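Local coordinates for tyrosinase (Aspergillus oryzae, PDB 6JU5), which probably oxidises L-tyrosine and L-dopa to L-dopaquinone with molecular oxygen at a dinuclear copper centre, at residues 268-273 against 507-512; 302-307 against 537-542. The protein carries 1 engineered substitution. All coordinates share one frame; numbering follows the deposited sequence.

Contact 1: residues 268-273 against 507-512; sequences HPWYQN and SQNFVG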
loop_
_atom_site.group_PDB
_atom_site.type_symbol
_atom_site.label_atom_id
_atom_site.label_comp_id
_atom_site.label_asym_id
_atom_site.label_seq_id
_atom_site.Cartn_x
_atom_site.Cartn_y
_atom_site.Cartn_z
ATOM N N HIS B 268 11.943 8.222 14.569
ATOM C CA HIS B 268 12.409 8.913 15.767
ATOM C C HIS B 268 12.718 7.865 16.823
ATOM O O HIS B 268 12.428 6.681 16.603
ATOM C CB HIS B 268 11.365 9.910 16.252
ATOM C CG HIS B 268 10.035 9.327 16.576
ATOM N ND1 HIS B 268 9.807 8.415 17.577
ATOM C CD2 HIS B 268 8.814 9.583 16.017
ATOM C CE1 HIS B 268 8.512 8.121 17.610
ATOM N NE2 HIS B 268 7.884 8.810 16.671
ATOM N N PRO B 269 13.340 8.252 17.930
ATOM C CA PRO B 269 13.645 7.263 18.976
ATOM C C PRO B 269 12.406 6.515 19.448
ATOM O O PRO B 269 11.317 7.100 19.512
ATOM C CB PRO B 269 14.217 8.136 20.098
ATOM C CG PRO B 269 14.887 9.254 19.357
ATOM C CD PRO B 269 13.911 9.568 18.246
ATOM N N TRP B 270 12.589 5.241 19.772
ATOM C CA TRP B 270 11.518 4.383 20.266
ATOM C C TRP B 270 10.822 4.966 21.490
ATOM O O TRP B 270 9.595 4.841 21.634
ATOM C CB TRP B 270 12.102 3.006 20.567
ATOM C CG TRP B 270 11.295 2.094 21.438
ATOM C CD1 TRP B 270 10.373 1.175 20.998
ATOM C CD2 TRP B 270 11.342 1.990 22.864
ATOM N NE1 TRP B 270 9.829 0.515 22.082
ATOM C CE2 TRP B 270 10.407 0.994 23.223
ATOM C CE3 TRP B 270 12.065 2.637 23.881
ATOM C CZ2 TRP B 270 10.198 0.643 24.549
ATOM C CZ3 TRP B 270 11.847 2.280 25.200
ATOM C CH2 TRP B 270 10.916 1.289 25.521
ATOM N N TYR B 271 11.571 5.574 22.425
ATOM C CA TYR B 271 10.960 5.974 23.692
ATOM C C TYR B 271 9.882 7.024 23.462
ATOM O O TYR B 271 8.977 7.188 24.295
ATOM C CB TYR B 271 12.014 6.471 24.719
ATOM C CG TYR B 271 12.267 7.951 24.507
ATOM C CD1 TYR B 271 11.483 8.906 25.158
ATOM C CD2 TYR B 271 13.258 8.367 23.637
ATOM C CE1 TYR B 271 11.722 10.255 24.951
ATOM C CE2 TYR B 271 13.485 9.713 23.407
ATOM C CZ TYR B 271 12.721 10.646 24.068
ATOM O OH TYR B 271 12.956 11.978 23.807
ATOM N N GLN B 272 9.944 7.732 22.328
ATOM C CA GLN B 272 8.977 8.804 22.094
ATOM C C GLN B 272 7.596 8.280 21.739
ATOM O O GLN B 272 6.666 9.072 21.602
ATOM C CB GLN B 272 9.453 9.766 20.993
ATOM C CG GLN B 272 10.646 10.603 21.448
ATOM C CD GLN B 272 11.287 11.365 20.307
ATOM O OE1 GLN B 272 10.773 11.350 19.194
ATOM N NE2 GLN B 272 12.393 12.047 20.587
ATOM N N ASN B 273 7.429 6.964 21.566
ATOM C CA ASN B 273 6.075 6.448 21.343
ATOM C C ASN B 273 5.439 6.073 22.678
ATOM O O ASN B 273 4.273 5.663 22.750
ATOM C CB ASN B 273 6.078 5.265 20.371
ATOM C CG ASN B 273 6.328 5.713 18.935
ATOM O OD1 ASN B 273 5.920 6.801 18.504
ATOM N ND2 ASN B 273 7.009 4.850 18.193
ATOM N N SER B 507 11.280 -0.875 17.472
ATOM C CA SER B 507 12.188 -1.811 18.147
ATOM C C SER B 507 12.643 -1.222 19.474
ATOM O O SER B 507 13.124 -0.081 19.500
ATOM C CB SER B 507 13.399 -2.094 17.259
ATOM O OG SER B 507 13.013 -2.612 15.998
ATOM N N GLN B 508 12.540 -1.975 20.557
ATOM C CA GLN B 508 12.938 -1.510 21.894
ATOM C C GLN B 508 14.256 -0.752 21.863
ATOM O O GLN B 508 15.241 -1.266 21.327
ATOM C CB GLN B 508 13.097 -2.769 22.746
ATOM C CG GLN B 508 13.644 -2.630 24.157
ATOM C CD GLN B 508 13.767 -4.051 24.713
ATOM O OE1 GLN B 508 12.752 -4.746 24.821
ATOM N NE2 GLN B 508 14.983 -4.486 24.982
ATOM N N ASN B 509 14.317 0.451 22.427
ATOM C CA ASN B 509 15.526 1.214 22.709
ATOM C C ASN B 509 16.199 1.767 21.458
ATOM O O ASN B 509 17.318 2.276 21.551
ATOM C CB ASN B 509 16.513 0.392 23.546
ATOM C CG ASN B 509 15.966 0.164 24.949
ATOM O OD1 ASN B 509 15.205 0.983 25.487
ATOM N ND2 ASN B 509 16.367 -0.950 25.557
ATOM N N PHE B 510 15.498 1.725 20.323
ATOM C CA PHE B 510 16.027 2.288 19.084
ATOM C C PHE B 510 16.295 3.786 19.214
ATOM O O PHE B 510 15.438 4.502 19.763
ATOM C CB PHE B 510 15.034 2.048 17.950
ATOM C CG PHE B 510 15.388 2.638 16.612
ATOM C CD1 PHE B 510 16.239 1.975 15.750
ATOM C CD2 PHE B 510 14.865 3.855 16.198
ATOM C CE1 PHE B 510 16.569 2.487 14.509
ATOM C CE2 PHE B 510 15.161 4.378 14.948
ATOM C CZ PHE B 510 15.998 3.680 14.082
ATOM N N VAL B 511 17.428 4.230 18.672
ATOM C CA VAL B 511 17.757 5.661 18.708
ATOM C C VAL B 511 17.727 6.280 17.319
ATOM O O VAL B 511 17.221 7.391 17.110
ATOM C CB VAL B 511 19.133 5.883 19.388
ATOM C CG1 VAL B 511 19.592 7.321 19.260
ATOM C CG2 VAL B 511 19.035 5.469 20.853
ATOM N N GLY B 512 18.270 5.592 16.323
ATOM C CA GLY B 512 18.253 6.071 14.941
ATOM C C GLY B 512 19.083 5.196 14.021
ATOM O O GLY B 512 19.721 4.229 14.459
HETATM O O HOH W 1 14.586 5.224 22.415
#
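Trp270 lays one face of its indole on the backbone of Gln508 and Asn509. Gln508 CA sits almost straight above the five-membered ring, 3.7 Å from its centroid, a CH-pi contact. On the same face Asn509 N stands 3.4 Å from Trp270 CD2. The Asn509 side chain runs beside the indole and points the same way, its amide plane turned 79° to the ring. Its OD1 comes within 3.6 Å of Trp270 CZ3. Nearer the main chain, Ser507 O approaches Trp270 CD1 obliquely at 3.4 Å. The indole reaches this bed because CG lies anti to the Trp270 backbone N (chi1 163°).

One direct hydrogen bond joins the two backbones. Trp270 N donates to Phe510 O at 2.9 Å, nearly straight at 165°. Pro269 CA makes a CA-H...O contact with the same oxygen. A water also donates to Phe510 O and accepts from Tyr271 N, so two donors hold this carbonyl. The Phe510 ring turns its edge to His268 O, which lies 3.8 Å from Phe510 CD2.

The surface under the indole is a type II beta turn, Ser507 to Phe510, leading into strand 510-515. A classic beta bulge follows, where Val511 and Gly512 both face Ile492 of strand 489-494. On the other side, residues 270-273 form a short 3-10 segment after helix 258-265. His268 ND1 and Gln272 N reach Pro269 O from opposite faces of its plane and tie the start of that segment.

Further out, Asp496 O accepts from both Gln508 NE2 and Asn509 ND2, and Ser507 OG bonds to Asp501. These bonds hold the polar side chains of the turn. Tyr271 stacks on Tyr551 of helix 546-555.

Contact 2: residues 302-307 against 537-542; sequences SSTRYD and VLSVSQ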
loop_
_atom_site.group_PDB
_atom_site.type_symbol
_atom_site.label_atom_id
_atom_site.label_comp_id
_atom_site.label_asym_id
_atom_site.label_seq_id
_atom_site.Cartn_x
_atom_site.Cartn_y
_atom_site.Cartn_z
ATOM N N SER B 302 29.396 18.470 1.759
ATOM C CA SER B 302 28.916 18.002 0.463
ATOM C C SER B 302 28.724 16.502 0.343
ATOM O O SER B 302 28.086 16.077 -0.634
ATOM C CB SER B 302 29.907 18.427 -0.625
ATOM O OG SER B 302 31.200 17.896 -0.417
ATOM N N SER B 303 29.336 15.733 1.231
ATOM C CA SER B 303 29.463 14.297 0.981
ATOM C C SER B 303 29.641 13.501 2.260
ATOM O O SER B 303 30.090 14.038 3.269
ATOM C CB SER B 303 30.692 14.055 0.085
ATOM O OG SER B 303 30.834 12.691 -0.272
ATOM N N THR B 304 29.353 12.208 2.157
ATOM C CA THR B 304 29.739 11.248 3.190
ATOM C C THR B 304 31.233 10.947 3.147
ATOM O O THR B 304 31.740 10.374 4.117
ATOM C CB THR B 304 28.981 9.920 3.034
ATOM O OG1 THR B 304 28.980 9.526 1.651
ATOM C CG2 THR B 304 27.520 10.070 3.453
ATOM N N ARG B 305 31.960 11.339 2.099
ATOM C CA ARG B 305 33.328 10.876 1.930
ATOM C C ARG B 305 34.230 11.279 3.096
ATOM O O ARG B 305 34.212 12.418 3.557
ATOM C CB ARG B 305 33.903 11.421 0.620
ATOM C CG ARG B 305 35.284 10.857 0.311
ATOM C CD ARG B 305 35.798 11.391 -1.010
ATOM N NE ARG B 305 36.991 10.719 -1.507
ATOM C CZ ARG B 305 36.957 9.819 -2.485
ATOM N NH1 ARG B 305 35.807 9.489 -3.072
ATOM N NH2 ARG B 305 38.081 9.251 -2.887
ATOM N N TYR B 306 35.036 10.346 3.588
ATOM C CA TYR B 306 35.975 10.555 4.674
ATOM C C TYR B 306 37.283 9.850 4.328
ATOM O O TYR B 306 37.320 8.640 4.142
ATOM C CB TYR B 306 35.406 10.022 5.996
ATOM C CG TYR B 306 36.210 10.553 7.168
ATOM C CD1 TYR B 306 37.380 9.914 7.549
ATOM C CD2 TYR B 306 35.821 11.680 7.872
ATOM C CE1 TYR B 306 38.144 10.379 8.610
ATOM C CE2 TYR B 306 36.574 12.151 8.938
ATOM C CZ TYR B 306 37.732 11.497 9.302
ATOM O OH TYR B 306 38.482 11.958 10.364
ATOM N N ASP B 307 38.331 10.644 4.188
ATOM C CA ASP B 307 39.600 10.141 3.674
ATOM C C ASP B 307 40.571 9.765 4.785
ATOM O O ASP B 307 40.825 10.569 5.682
ATOM C CB ASP B 307 40.200 11.212 2.760
ATOM N N VAL B 537 39.096 4.700 1.626
ATOM C CA VAL B 537 38.072 5.742 1.734
ATOM C C VAL B 537 36.811 5.247 2.427
ATOM O O VAL B 537 36.104 4.292 2.108
ATOM C CB VAL B 537 37.724 6.294 0.336
ATOM C CG1 VAL B 537 36.856 7.537 0.432
ATOM C CG2 VAL B 537 38.998 6.566 -0.459
ATOM N N LEU B 538 36.472 5.960 3.489
ATOM C CA LEU B 538 35.335 5.641 4.336
ATOM C C LEU B 538 34.200 6.642 4.123
ATOM O O LEU B 538 34.297 7.525 3.258
ATOM C CB LEU B 538 35.803 5.692 5.799
ATOM C CG LEU B 538 36.890 4.679 6.148
ATOM C CD1 LEU B 538 37.419 4.904 7.558
ATOM C CD2 LEU B 538 36.361 3.261 5.974
ATOM N N SER B 539 33.147 6.492 4.898
ATOM C CA SER B 539 31.922 7.277 4.850
ATOM C C SER B 539 31.451 7.641 6.257
ATOM O O SER B 539 31.563 6.792 7.138
ATOM C CB SER B 539 30.805 6.493 4.141
ATOM O OG SER B 539 31.162 6.240 2.788
ATOM N N VAL B 540 30.964 8.856 6.444
ATOM C CA VAL B 540 30.540 9.314 7.764
ATOM C C VAL B 540 29.111 9.847 7.714
ATOM O O VAL B 540 28.633 10.344 6.691
ATOM C CB VAL B 540 31.463 10.382 8.395
ATOM C CG1 VAL B 540 32.806 9.736 8.687
ATOM C CG2 VAL B 540 31.614 11.576 7.469
ATOM N N SER B 541 28.452 9.736 8.863
ATOM C CA SER B 541 27.164 10.328 9.146
ATOM C C SER B 541 27.110 10.699 10.630
ATOM O O SER B 541 28.036 10.403 11.390
ATOM C CB SER B 541 26.043 9.365 8.756
ATOM O OG SER B 541 24.775 9.999 8.882
ATOM N N GLN B 542 26.052 11.392 10.998
ATOM C CA GLN B 542 25.836 11.863 12.366
ATOM C C GLN B 542 24.355 11.713 12.698
ATOM O O GLN B 542 23.524 11.904 11.813
ATOM C CB GLN B 542 26.284 13.314 12.506
ATOM C CG GLN B 542 26.365 13.848 13.935
ATOM C CD GLN B 542 26.345 15.365 13.966
ATOM O OE1 GLN B 542 25.261 15.962 14.085
ATOM N NE2 GLN B 542 27.506 15.998 13.854
#
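The guanidinium of Arg305 carries Val537 CG1 over the centre of one face, 3.7 Å from Arg305 CZ. Val537 CG2 approaches Arg305 NH2. The arginine is extended from CG to NE, which carries its flat end along to Val537. Its NH1 bonds to Asn99 O. The Tyr306 ring meets Val540 CG1 obliquely, with 3.7 Å to Tyr306 CD2. Trp325 meets the same tyrosine ring, the planes at about 65°.

Three backbone hydrogen bonds join the segments as antiparallel strands. Tyr306 and Leu538 form the hydrogen-bonded pair. Leu538 N reaches Tyr306 O at 2.9 Å, nearly in line with the carbonyl. In return Tyr306 N reaches Leu538 O at 2.9 Å, but from above the carbonyl plane, 50° out of it. Arg305 and Ser539 are the non-hydrogen-bonded pair. Beyond them Val540 N binds Thr304 O at 2.9 Å, in the carbonyl plane and on a lone pair. Ser539 CA adds a CA-H...O contact to that oxygen at 3.2 Å.

Thr304 CG2 touches Val540 O at 3.4 Å. Before the strand, Ser303 OG accepts from Arg305 N in an ST turn. Strand 305-306 forms one edge of the mixed sheet within this chain, beside strand 538-544.

Thr304 OG1 and Ser539 OG both bond to Asn99 OD1, so one amide oxygen bridges the two hydroxyls. Asn99 follows the copper ligand His98, and the Thr304 side chain lies about 11 Å from a copper ion. This is consistent with Asn99 tying the sheet edge to the chain that carries a copper ligand.

Both contacts join the common central domain of tyrosinase to the C-terminal domain. Their centres are about 25 Å apart, and their nearest atoms about 8 Å, without touching. They share one mixed sheet. Contact 2 includes strand 305-306 at one margin, while contact 1 reaches strand 510-515 at the other margin within this chain. Along the chain the segments alternate: 268-273, 302-307, 507-512, 537-542. Two central-domain segments close in sequence thus meet two successive strands of the C-terminal domain. Contact 2 lies nearer the copper site; contact 1 lies away from it. Together they attach the C-terminal domain at two separate places.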